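Local coordinates for protein gamma-resorcylate decarboxylase (Polaromonas, PDB 4QRO) that probably catalyses the manganese-dependent, non-oxidative decarboxylation of gamma-resorcylate (2,6-dihydroxybenzoate) to resorcinol, at residues Leu163-Tyr176 with Leu183-Ala197. Sequence-based numbering, arbitrary orientation.
Sequences LHPRNPLPSDARIY and LGPTWAFGQETAVHA. With MN (manganese (II) ion), chain K; 38L (2-nitrobenzene-1,3-diol), chain M.
Pro-165 lies over one face of the Phe-189 ring, its CB 3.9 Å from the ring centroid in a CH-pi contact, with the two side chains crossing at about a right angle. The amide N of Asn-167 meets the same ring at its edge. Elsewhere on the rim CD2 of Phe-189 stands 3.8 Å from the nitro oxygen OAJ of 2-nitrobenzene-1,3-diol, so the ring stands between Pro-165 and the nitro group. Were Phe-189 an alanine, Pro-165 CB would probably lose its aromatic partner and a gap would be likely to open beside the nitro group.

Beside the Phe-189 ring, Asn-167 OD1 accepts the Gly-184 N-H at 2.9 Å, in the carbonyl plane and on a lone pair, tying the loop to the residues that lead into helix 188-202. Tyr-176 brings CZ to 3.7 Å from Ala-188 CB and CD2 to 3.6 Å from Leu-183 CD2. One turn beyond Phe-189, Thr-193 OG1 donates to Phe-189 O and accepts a hydrogen bond from a water that also donates to His-164 O. Further along the helix the His-196 ring receives Leu-163 CD1 over one face, Leu-163 CG being anti to the backbone N (chi1 175°).

His-164 ND1 donates to Pro-165 O, which helps fix the ring's rotation while NE2 binds manganese at 2.3 Å. Glu-8, His-10 and Asp-287 complete the protein ligands, a metal centre characteristic of amidohydrolase-superfamily barrels.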
ATOM      1  N   LEU A 163     -14.677  -7.327   0.934  1.00 30.67           N
ATOM      2  CA  LEU A 163     -13.517  -7.822   1.639  1.00 28.52           C
ATOM      3  C   LEU A 163     -13.014  -6.629   2.448  1.00 31.14           C
ATOM      4  O   LEU A 163     -12.380  -5.724   1.911  1.00 32.67           O
ATOM      5  CB  LEU A 163     -12.472  -8.361   0.645  1.00 28.72           C
ATOM      6  CG  LEU A 163     -11.138  -8.805   1.283  1.00 35.73           C
ATOM      7  CD1 LEU A 163     -11.310 -10.031   2.155  1.00 35.26           C
ATOM      8  CD2 LEU A 163     -10.083  -9.074   0.206  1.00 33.52           C
ATOM      9  N   HIS A 164     -13.361  -6.610   3.729  1.00 25.98           N
ATOM     10  CA  HIS A 164     -13.111  -5.476   4.626  1.00 30.95           C
ATOM     11  C   HIS A 164     -11.829  -5.772   5.391  1.00 28.84           C
ATOM     12  O   HIS A 164     -11.387  -6.937   5.460  1.00 32.45           O
ATOM     13  CB  HIS A 164     -14.320  -5.337   5.584  1.00 35.02           C
ATOM     14  CG  HIS A 164     -14.251  -4.190   6.537  1.00 31.77           C
ATOM     15  ND1 HIS A 164     -13.684  -4.298   7.790  1.00 29.03           N
ATOM     16  CD2 HIS A 164     -14.717  -2.922   6.440  1.00 27.87           C
ATOM     17  CE1 HIS A 164     -13.799  -3.142   8.414  1.00 32.14           C
ATOM     18  NE2 HIS A 164     -14.423  -2.294   7.621  1.00 37.27           N
ATOM     19  N   PRO A 165     -11.190  -4.735   5.952  1.00 28.42           N
ATOM     20  CA  PRO A 165      -9.970  -5.071   6.703  1.00 27.44           C
ATOM     21  C   PRO A 165     -10.136  -5.757   8.045  1.00 27.01           C
ATOM     22  O   PRO A 165     -11.233  -5.800   8.629  1.00 31.59           O
ATOM     23  CB  PRO A 165      -9.309  -3.695   6.948  1.00 31.97           C
ATOM     24  CG  PRO A 165      -9.890  -2.797   5.915  1.00 33.46           C
ATOM     25  CD  PRO A 165     -11.301  -3.282   5.717  1.00 29.21           C
ATOM     26  N   ARG A 166      -9.014  -6.298   8.503  1.00 30.31           N
ATOM     27  CA  ARG A 166      -8.747  -6.587   9.905  1.00 31.84           C
ATOM     28  C   ARG A 166      -7.245  -6.394  10.045  1.00 26.35           C
ATOM     29  O   ARG A 166      -6.516  -6.265   9.037  1.00 29.29           O
ATOM     30  CB  ARG A 166      -9.151  -8.019  10.316  1.00 28.00           C
ATOM     31  CG  ARG A 166      -8.332  -9.112   9.626  1.00 36.79           C
ATOM     32  CD  ARG A 166      -8.600 -10.504  10.165  1.00 30.21           C
ATOM     33  NE  ARG A 166      -8.285 -10.604  11.583  1.00 35.83           N
ATOM     34  CZ  ARG A 166      -8.689 -11.586  12.381  1.00 46.89           C
ATOM     35  NH1 ARG A 166      -9.442 -12.576  11.902  1.00 32.31           N
ATOM     36  NH2 ARG A 166      -8.350 -11.561  13.671  1.00 35.24           N
ATOM     37  N   ASN A 167      -6.772  -6.404  11.280  1.00 30.13           N
ATOM     38  CA  ASN A 167      -5.330  -6.354  11.543  1.00 36.50           C
ATOM     39  C   ASN A 167      -4.649  -7.695  11.352  1.00 39.40           C
ATOM     40  O   ASN A 167      -5.258  -8.737  11.572  1.00 31.61           O
ATOM     41  CB  ASN A 167      -5.048  -5.850  12.976  1.00 38.17           C
ATOM     42  CG  ASN A 167      -4.903  -4.335  13.049  1.00 32.85           C
ATOM     43  OD1 ASN A 167      -4.279  -3.715  12.191  1.00 31.42           O
ATOM     44  ND2 ASN A 167      -5.479  -3.735  14.083  1.00 36.17           N
ATOM     45  N   PRO A 168      -3.359  -7.683  10.955  1.00 30.43           N
ATOM     46  CA  PRO A 168      -2.635  -8.938  10.912  1.00 32.02           C
ATOM     47  C   PRO A 168      -2.465  -9.533  12.316  1.00 35.96           C
ATOM     48  O   PRO A 168      -2.459  -8.787  13.306  1.00 33.83           O
ATOM     49  CB  PRO A 168      -1.250  -8.540  10.339  1.00 35.29           C
ATOM     50  CG  PRO A 168      -1.102  -7.107  10.696  1.00 37.41           C
ATOM     51  CD  PRO A 168      -2.487  -6.523  10.642  1.00 39.67           C
ATOM     52  N   LEU A 169      -2.330 -10.851  12.402  1.00 33.22           N
ATOM     53  CA  LEU A 169      -1.976 -11.493  13.669  1.00 40.56           C
ATOM     54  C   LEU A 169      -0.598 -10.952  14.104  1.00 33.42           C
ATOM     55  O   LEU A 169       0.208 -10.614  13.235  1.00 36.50           O
ATOM     56  CB  LEU A 169      -1.914 -13.004  13.493  1.00 33.56           C
ATOM     57  CG  LEU A 169      -3.243 -13.703  13.115  1.00 40.28           C
ATOM     58  CD1 LEU A 169      -3.055 -15.201  13.012  1.00 47.18           C
ATOM     59  CD2 LEU A 169      -4.345 -13.370  14.109  1.00 62.38           C
ATOM     60  N   PRO A 170      -0.328 -10.865  15.428  1.00 36.40           N
ATOM     61  CA  PRO A 170       0.939 -10.296  15.943  1.00 37.97           C
ATOM     62  C   PRO A 170       2.218 -10.924  15.370  1.00 40.38           C
ATOM     63  O   PRO A 170       3.177 -10.203  15.085  1.00 38.88           O
ATOM     64  CB  PRO A 170       0.833 -10.538  17.449  1.00 71.57           C
ATOM     65  CG  PRO A 170      -0.638 -10.421  17.721  1.00 47.94           C
ATOM     66  CD  PRO A 170      -1.313 -11.050  16.520  1.00 41.97           C
ATOM     67  N   SER A 171       2.225 -12.241  15.162  1.00 36.18           N
ATOM     68  CA  SER A 171       3.388 -12.913  14.551  1.00 37.25           C
ATOM     69  C   SER A 171       3.633 -12.534  13.081  1.00 38.58           C
ATOM     70  O   SER A 171       4.759 -12.685  12.547  1.00 38.10           O
ATOM     71  CB  SER A 171       3.277 -14.442  14.690  1.00 50.81           C
ATOM     72  OG  SER A 171       2.111 -14.940  14.072  1.00 58.56           O
ATOM     73  N   ASP A 172       2.587 -12.003  12.449  1.00 32.61           N
ATOM     74  CA  ASP A 172       2.656 -11.419  11.123  1.00 38.03           C
ATOM     75  C   ASP A 172       2.708  -9.884  11.137  1.00 36.31           C
ATOM     76  O   ASP A 172       2.513  -9.243  10.090  1.00 38.79           O
ATOM     77  CB  ASP A 172       1.442 -11.921  10.325  1.00 36.80           C
ATOM     78  CG  ASP A 172       1.430 -13.454  10.178  1.00 35.29           C
ATOM     79  OD1 ASP A 172       2.511 -14.048   9.979  1.00 35.74           O
ATOM     80  OD2 ASP A 172       0.338 -14.049  10.221  1.00 43.41           O
ATOM     81  N   ALA A 173       3.004  -9.305  12.300  1.00 35.46           N
ATOM     82  CA  ALA A 173       2.962  -7.838  12.500  1.00 33.38           C
ATOM     83  C   ALA A 173       4.232  -7.249  13.112  1.00 33.36           C
ATOM     84  O   ALA A 173       4.187  -6.127  13.597  1.00 32.99           O
ATOM     85  CB  ALA A 173       1.789  -7.452  13.384  1.00 31.82           C
ATOM     86  N   ARG A 174       5.352  -7.961  13.025  1.00 31.61           N
ATOM     87  CA  ARG A 174       6.593  -7.541  13.730  1.00 37.64           C
ATOM     88  C   ARG A 174       7.196  -6.232  13.217  1.00 39.22           C
ATOM     89  O   ARG A 174       7.784  -5.464  13.991  1.00 39.65           O
ATOM     90  CB  ARG A 174       7.612  -8.721  13.784  1.00 35.64           C
ATOM     91  CG  ARG A 174       7.042  -9.868  14.635  1.00 52.22           C
ATOM     92  CD  ARG A 174       8.093 -10.743  15.288  1.00 68.49           C
ATOM     93  NE  ARG A 174       8.885 -11.379  14.251  1.00 86.46           N
ATOM     94  CZ  ARG A 174       8.539 -12.475  13.573  1.00162.92           C
ATOM     95  NH1 ARG A 174       7.404 -13.157  13.807  1.00 47.92           N
ATOM     96  NH2 ARG A 174       9.361 -12.901  12.638  1.00 52.31           N
ATOM     97  N   ILE A 175       6.961  -5.918  11.947  1.00 33.48           N
ATOM     98  CA  ILE A 175       7.398  -4.639  11.371  1.00 33.24           C
ATOM     99  C   ILE A 175       6.786  -3.430  12.109  1.00 35.48           C
ATOM    100  O   ILE A 175       7.377  -2.336  12.154  1.00 38.01           O
ATOM    101  CB  ILE A 175       7.112  -4.587   9.841  1.00 31.54           C
ATOM    102  CG1 ILE A 175       7.883  -3.455   9.171  1.00 34.71           C
ATOM    103  CG2 ILE A 175       5.605  -4.512   9.530  1.00 36.08           C
ATOM    104  CD1 ILE A 175       7.768  -3.468   7.660  1.00 38.24           C
ATOM    105  N   TYR A 176       5.616  -3.649  12.705  1.00 32.55           N
ATOM    106  CA  TYR A 176       4.926  -2.636  13.504  1.00 33.35           C
ATOM    107  C   TYR A 176       5.214  -2.694  15.017  1.00 35.41           C
ATOM    108  O   TYR A 176       4.739  -1.833  15.750  1.00 36.91           O
ATOM    109  CB  TYR A 176       3.403  -2.767  13.315  1.00 32.61           C
ATOM    110  CG  TYR A 176       2.944  -2.821  11.853  1.00 32.28           C
ATOM    111  CD1 TYR A 176       3.095  -1.725  10.991  1.00 34.08           C
ATOM    112  CD2 TYR A 176       2.300  -3.965  11.358  1.00 33.81           C
ATOM    113  CE1 TYR A 176       2.625  -1.786   9.656  1.00 41.37           C
ATOM    114  CE2 TYR A 176       1.871  -4.044  10.033  1.00 35.08           C
ATOM    115  CZ  TYR A 176       2.017  -2.955   9.193  1.00 32.58           C
ATOM    116  OH  TYR A 176       1.530  -3.080   7.897  1.00 31.40           O
ATOM    117  N   LEU A 183      -0.908   0.345  13.185  1.00 35.83           N
ATOM    118  CA  LEU A 183      -1.939  -0.704  13.069  1.00 37.45           C
ATOM    119  C   LEU A 183      -3.283  -0.068  12.821  1.00 30.09           C
ATOM    120  O   LEU A 183      -3.472   1.131  13.037  1.00 34.76           O
ATOM    121  CB  LEU A 183      -2.007  -1.572  14.318  1.00 36.82           C
ATOM    122  CG  LEU A 183      -0.764  -2.375  14.688  1.00 41.17           C
ATOM    123  CD1 LEU A 183      -0.940  -2.952  16.095  1.00 42.50           C
ATOM    124  CD2 LEU A 183      -0.455  -3.466  13.652  1.00 37.84           C
ATOM    125  N   GLY A 184      -4.235  -0.857  12.359  1.00 33.72           N
ATOM    126  CA  GLY A 184      -5.581  -0.355  12.176  1.00 31.74           C
ATOM    127  C   GLY A 184      -5.658   0.500  10.918  1.00 27.71           C
ATOM    128  O   GLY A 184      -4.861   0.293   9.964  1.00 32.85           O
ATOM    129  N   PRO A 185      -6.588   1.462  10.892  1.00 29.86           N
ATOM    130  CA  PRO A 185      -6.820   2.216   9.641  1.00 32.02           C
ATOM    131  C   PRO A 185      -5.652   3.096   9.173  1.00 31.49           C
ATOM    132  O   PRO A 185      -5.601   3.477   8.008  1.00 33.20           O
ATOM    133  CB  PRO A 185      -8.050   3.089   9.978  1.00 34.80           C
ATOM    134  CG  PRO A 185      -8.024   3.208  11.468  1.00 42.84           C
ATOM    135  CD  PRO A 185      -7.517   1.890  11.965  1.00 34.84           C
ATOM    136  N   THR A 186      -4.740   3.456  10.058  1.00 32.12           N
ATOM    137  CA  THR A 186      -3.581   4.267   9.650  1.00 27.85           C
ATOM    138  C   THR A 186      -2.810   3.683   8.450  1.00 28.40           C
ATOM    139  O   THR A 186      -2.425   4.421   7.538  1.00 30.37           O
ATOM    140  CB  THR A 186      -2.625   4.456  10.855  1.00 33.90           C
ATOM    141  OG1 THR A 186      -3.332   5.102  11.918  1.00 33.17           O
ATOM    142  CG2 THR A 186      -1.436   5.306  10.495  1.00 31.48           C
ATOM    143  N   TRP A 187      -2.618   2.362   8.458  1.00 30.44           N
ATOM    144  CA  TRP A 187      -1.816   1.659   7.468  1.00 27.09           C
ATOM    145  C   TRP A 187      -2.026   0.130   7.392  1.00 27.45           C
ATOM    146  O   TRP A 187      -2.230  -0.438   6.308  1.00 27.82           O
ATOM    147  CB  TRP A 187      -0.289   1.956   7.685  1.00 32.75           C
ATOM    148  CG  TRP A 187       0.492   1.408   6.533  1.00 30.57           C
ATOM    149  CD1 TRP A 187       1.075   0.194   6.439  1.00 30.20           C
ATOM    150  CD2 TRP A 187       0.654   2.035   5.260  1.00 28.60           C
ATOM    151  NE1 TRP A 187       1.630   0.030   5.186  1.00 32.50           N
ATOM    152  CE2 TRP A 187       1.388   1.158   4.449  1.00 29.10           C
ATOM    153  CE3 TRP A 187       0.268   3.279   4.737  1.00 28.44           C
ATOM    154  CZ2 TRP A 187       1.743   1.476   3.135  1.00 27.50           C
ATOM    155  CZ3 TRP A 187       0.645   3.598   3.446  1.00 32.16           C
ATOM    156  CH2 TRP A 187       1.352   2.688   2.649  1.00 29.86           C
ATOM    157  N   ALA A 188      -1.908  -0.566   8.521  1.00 30.55           N
ATOM    158  CA  ALA A 188      -1.877  -2.026   8.504  1.00 33.67           C
ATOM    159  C   ALA A 188      -3.141  -2.660   7.916  1.00 31.40           C
ATOM    160  O   ALA A 188      -3.046  -3.659   7.217  1.00 28.52           O
ATOM    161  CB  ALA A 188      -1.624  -2.582   9.892  1.00 29.02           C
ATOM    162  N   PHE A 189      -4.310  -2.099   8.219  1.00 34.60           N
ATOM    163  CA  PHE A 189      -5.595  -2.509   7.559  1.00 28.62           C
ATOM    164  C   PHE A 189      -5.483  -2.558   6.034  1.00 32.53           C
ATOM    165  O   PHE A 189      -5.921  -3.511   5.397  1.00 30.44           O
ATOM    166  CB  PHE A 189      -6.694  -1.475   7.879  1.00 29.75           C
ATOM    167  CG  PHE A 189      -7.494  -1.754   9.124  1.00 33.70           C
ATOM    168  CD1 PHE A 189      -7.176  -2.790  10.008  1.00 35.95           C
ATOM    169  CD2 PHE A 189      -8.591  -0.960   9.400  1.00 36.90           C
ATOM    170  CE1 PHE A 189      -7.958  -3.024  11.122  1.00 36.24           C
ATOM    171  CE2 PHE A 189      -9.355  -1.172  10.529  1.00 33.99           C
ATOM    172  CZ  PHE A 189      -9.033  -2.199  11.393  1.00 30.56           C
ATOM    173  N   GLY A 190      -4.888  -1.518   5.454  1.00 30.67           N
ATOM    174  CA  GLY A 190      -4.829  -1.384   4.007  1.00 29.23           C
ATOM    175  C   GLY A 190      -3.872  -2.392   3.378  1.00 31.73           C
ATOM    176  O   GLY A 190      -4.224  -3.039   2.380  1.00 28.91           O
ATOM    177  N   GLN A 191      -2.674  -2.553   3.953  1.00 32.96           N
ATOM    178  CA  GLN A 191      -1.732  -3.588   3.469  1.00 30.91           C
ATOM    179  C   GLN A 191      -2.352  -4.990   3.517  1.00 31.81           C
ATOM    180  O   GLN A 191      -2.267  -5.754   2.549  1.00 30.93           O
ATOM    181  CB  GLN A 191      -0.412  -3.579   4.268  1.00 29.83           C
ATOM    182  CG  GLN A 191       0.329  -4.913   4.345  1.00 29.97           C
ATOM    183  CD  GLN A 191       0.994  -5.323   3.046  1.00 28.14           C
ATOM    184  OE1 GLN A 191       0.903  -4.622   2.036  1.00 31.21           O
ATOM    185  NE2 GLN A 191       1.679  -6.440   3.076  1.00 33.50           N
ATOM    186  N   GLU A 192      -2.942  -5.328   4.657  1.00 31.79           N
ATOM    187  CA  GLU A 192      -3.550  -6.641   4.861  1.00 35.38           C
ATOM    188  C   GLU A 192      -4.598  -6.934   3.782  1.00 28.41           C
ATOM    189  O   GLU A 192      -4.596  -8.003   3.166  1.00 28.32           O
ATOM    190  CB  GLU A 192      -4.183  -6.699   6.247  1.00 38.03           C
ATOM    191  CG  GLU A 192      -4.861  -8.014   6.561  1.00 35.56           C
ATOM    192  CD  GLU A 192      -3.919  -9.205   6.527  1.00 35.50           C
ATOM    193  OE1 GLU A 192      -2.759  -9.104   7.042  1.00 31.62           O
ATOM    194  OE2 GLU A 192      -4.360 -10.261   5.993  1.00 37.48           O
ATOM    195  N   THR A 193      -5.440  -5.953   3.521  1.00 27.31           N
ATOM    196  CA  THR A 193      -6.571  -6.129   2.612  1.00 28.78           C
ATOM    197  C   THR A 193      -6.131  -6.091   1.137  1.00 32.92           C
ATOM    198  O   THR A 193      -6.615  -6.870   0.311  1.00 29.22           O
ATOM    199  CB  THR A 193      -7.631  -5.058   2.932  1.00 33.55           C
ATOM    200  OG1 THR A 193      -7.850  -5.027   4.358  1.00 31.11           O
ATOM    201  CG2 THR A 193      -8.914  -5.317   2.194  1.00 35.48           C
ATOM    202  N   ALA A 194      -5.214  -5.182   0.806  1.00 31.07           N
ATOM    203  CA  ALA A 194      -4.632  -5.147  -0.529  1.00 33.01           C
ATOM    204  C   ALA A 194      -3.998  -6.485  -0.879  1.00 29.18           C
ATOM    205  O   ALA A 194      -4.198  -6.988  -1.973  1.00 29.46           O
ATOM    206  CB  ALA A 194      -3.604  -4.019  -0.639  1.00 34.60           C
ATOM    207  N   VAL A 195      -3.229  -7.072   0.044  1.00 30.31           N
ATOM    208  CA  VAL A 195      -2.573  -8.349  -0.248  1.00 33.45           C
ATOM    209  C   VAL A 195      -3.569  -9.504  -0.362  1.00 32.34           C
ATOM    210  O   VAL A 195      -3.460 -10.325  -1.269  1.00 28.89           O
ATOM    211  CB  VAL A 195      -1.454  -8.652   0.759  1.00 30.81           C
ATOM    212  CG1 VAL A 195      -0.913 -10.054   0.547  1.00 31.19           C
ATOM    213  CG2 VAL A 195      -0.334  -7.629   0.562  1.00 30.33           C
ATOM    214  N   HIS A 196      -4.579  -9.524   0.502  1.00 28.91           N
ATOM    215  CA  HIS A 196      -5.620 -10.538   0.389  1.00 27.28           C
ATOM    216  C   HIS A 196      -6.310 -10.451  -0.987  1.00 27.89           C
ATOM    217  O   HIS A 196      -6.519 -11.483  -1.669  1.00 30.38           O
ATOM    218  CB  HIS A 196      -6.598 -10.369   1.524  1.00 33.11           C
ATOM    219  CG  HIS A 196      -7.423 -11.585   1.815  1.00 32.03           C
ATOM    220  ND1 HIS A 196      -7.924 -11.843   3.078  1.00 31.28           N
ATOM    221  CD2 HIS A 196      -7.804 -12.624   1.033  1.00 33.47           C
ATOM    222  CE1 HIS A 196      -8.594 -12.985   3.051  1.00 32.13           C
ATOM    223  NE2 HIS A 196      -8.543 -13.470   1.821  1.00 36.82           N
ATOM    224  N   ALA A 197      -6.639  -9.230  -1.416  1.00 29.10           N
ATOM    225  CA  ALA A 197      -7.321  -9.028  -2.714  1.00 28.02           C
ATOM    226  C   ALA A 197      -6.423  -9.496  -3.856  1.00 31.63           C
ATOM    227  O   ALA A 197      -6.884 -10.152  -4.787  1.00 28.47           O
ATOM    228  CB  ALA A 197      -7.708  -7.579  -2.895  1.00 31.01           C
TER
HETATM  229 MN    MN K 403     -15.015  -0.173   8.144  1.00 31.28          MN
HETATM  230  OAK 38L M 405     -12.728   0.349   8.222  1.00 37.00           O
HETATM  231  NAG 38L M 405     -12.126   1.018   9.016  1.00 94.55           N
HETATM  232  OAJ 38L M 405     -11.175   1.687   8.614  1.00 44.18           O
HETATM  233  CAA 38L M 405     -12.529   1.020  10.374  1.00 44.34           C
HETATM  234  CAF 38L M 405     -11.784   1.779  11.272  1.00 41.16           C
HETATM  235  OAH 38L M 405     -11.243   2.962  10.868  1.00 37.35           O
HETATM  236  CAE 38L M 405     -11.590   1.336  12.581  1.00 36.99           C
HETATM  237  CAD 38L M 405     -12.186   0.158  13.018  1.00 43.66           C
HETATM  238  CAC 38L M 405     -13.071  -0.516  12.181  1.00 41.87           C
HETATM  239  CAB 38L M 405     -13.278  -0.064  10.878  1.00 35.83           C
HETATM  240  OAI 38L M 405     -14.202  -0.701  10.095  1.00 35.72           O
HETATM  241  O   HOH W   1      -8.572  -7.693   5.072  1.00 32.11           O
HETATM  242  O   HOH W   2      -0.430  -4.949   7.725  1.00 29.33           O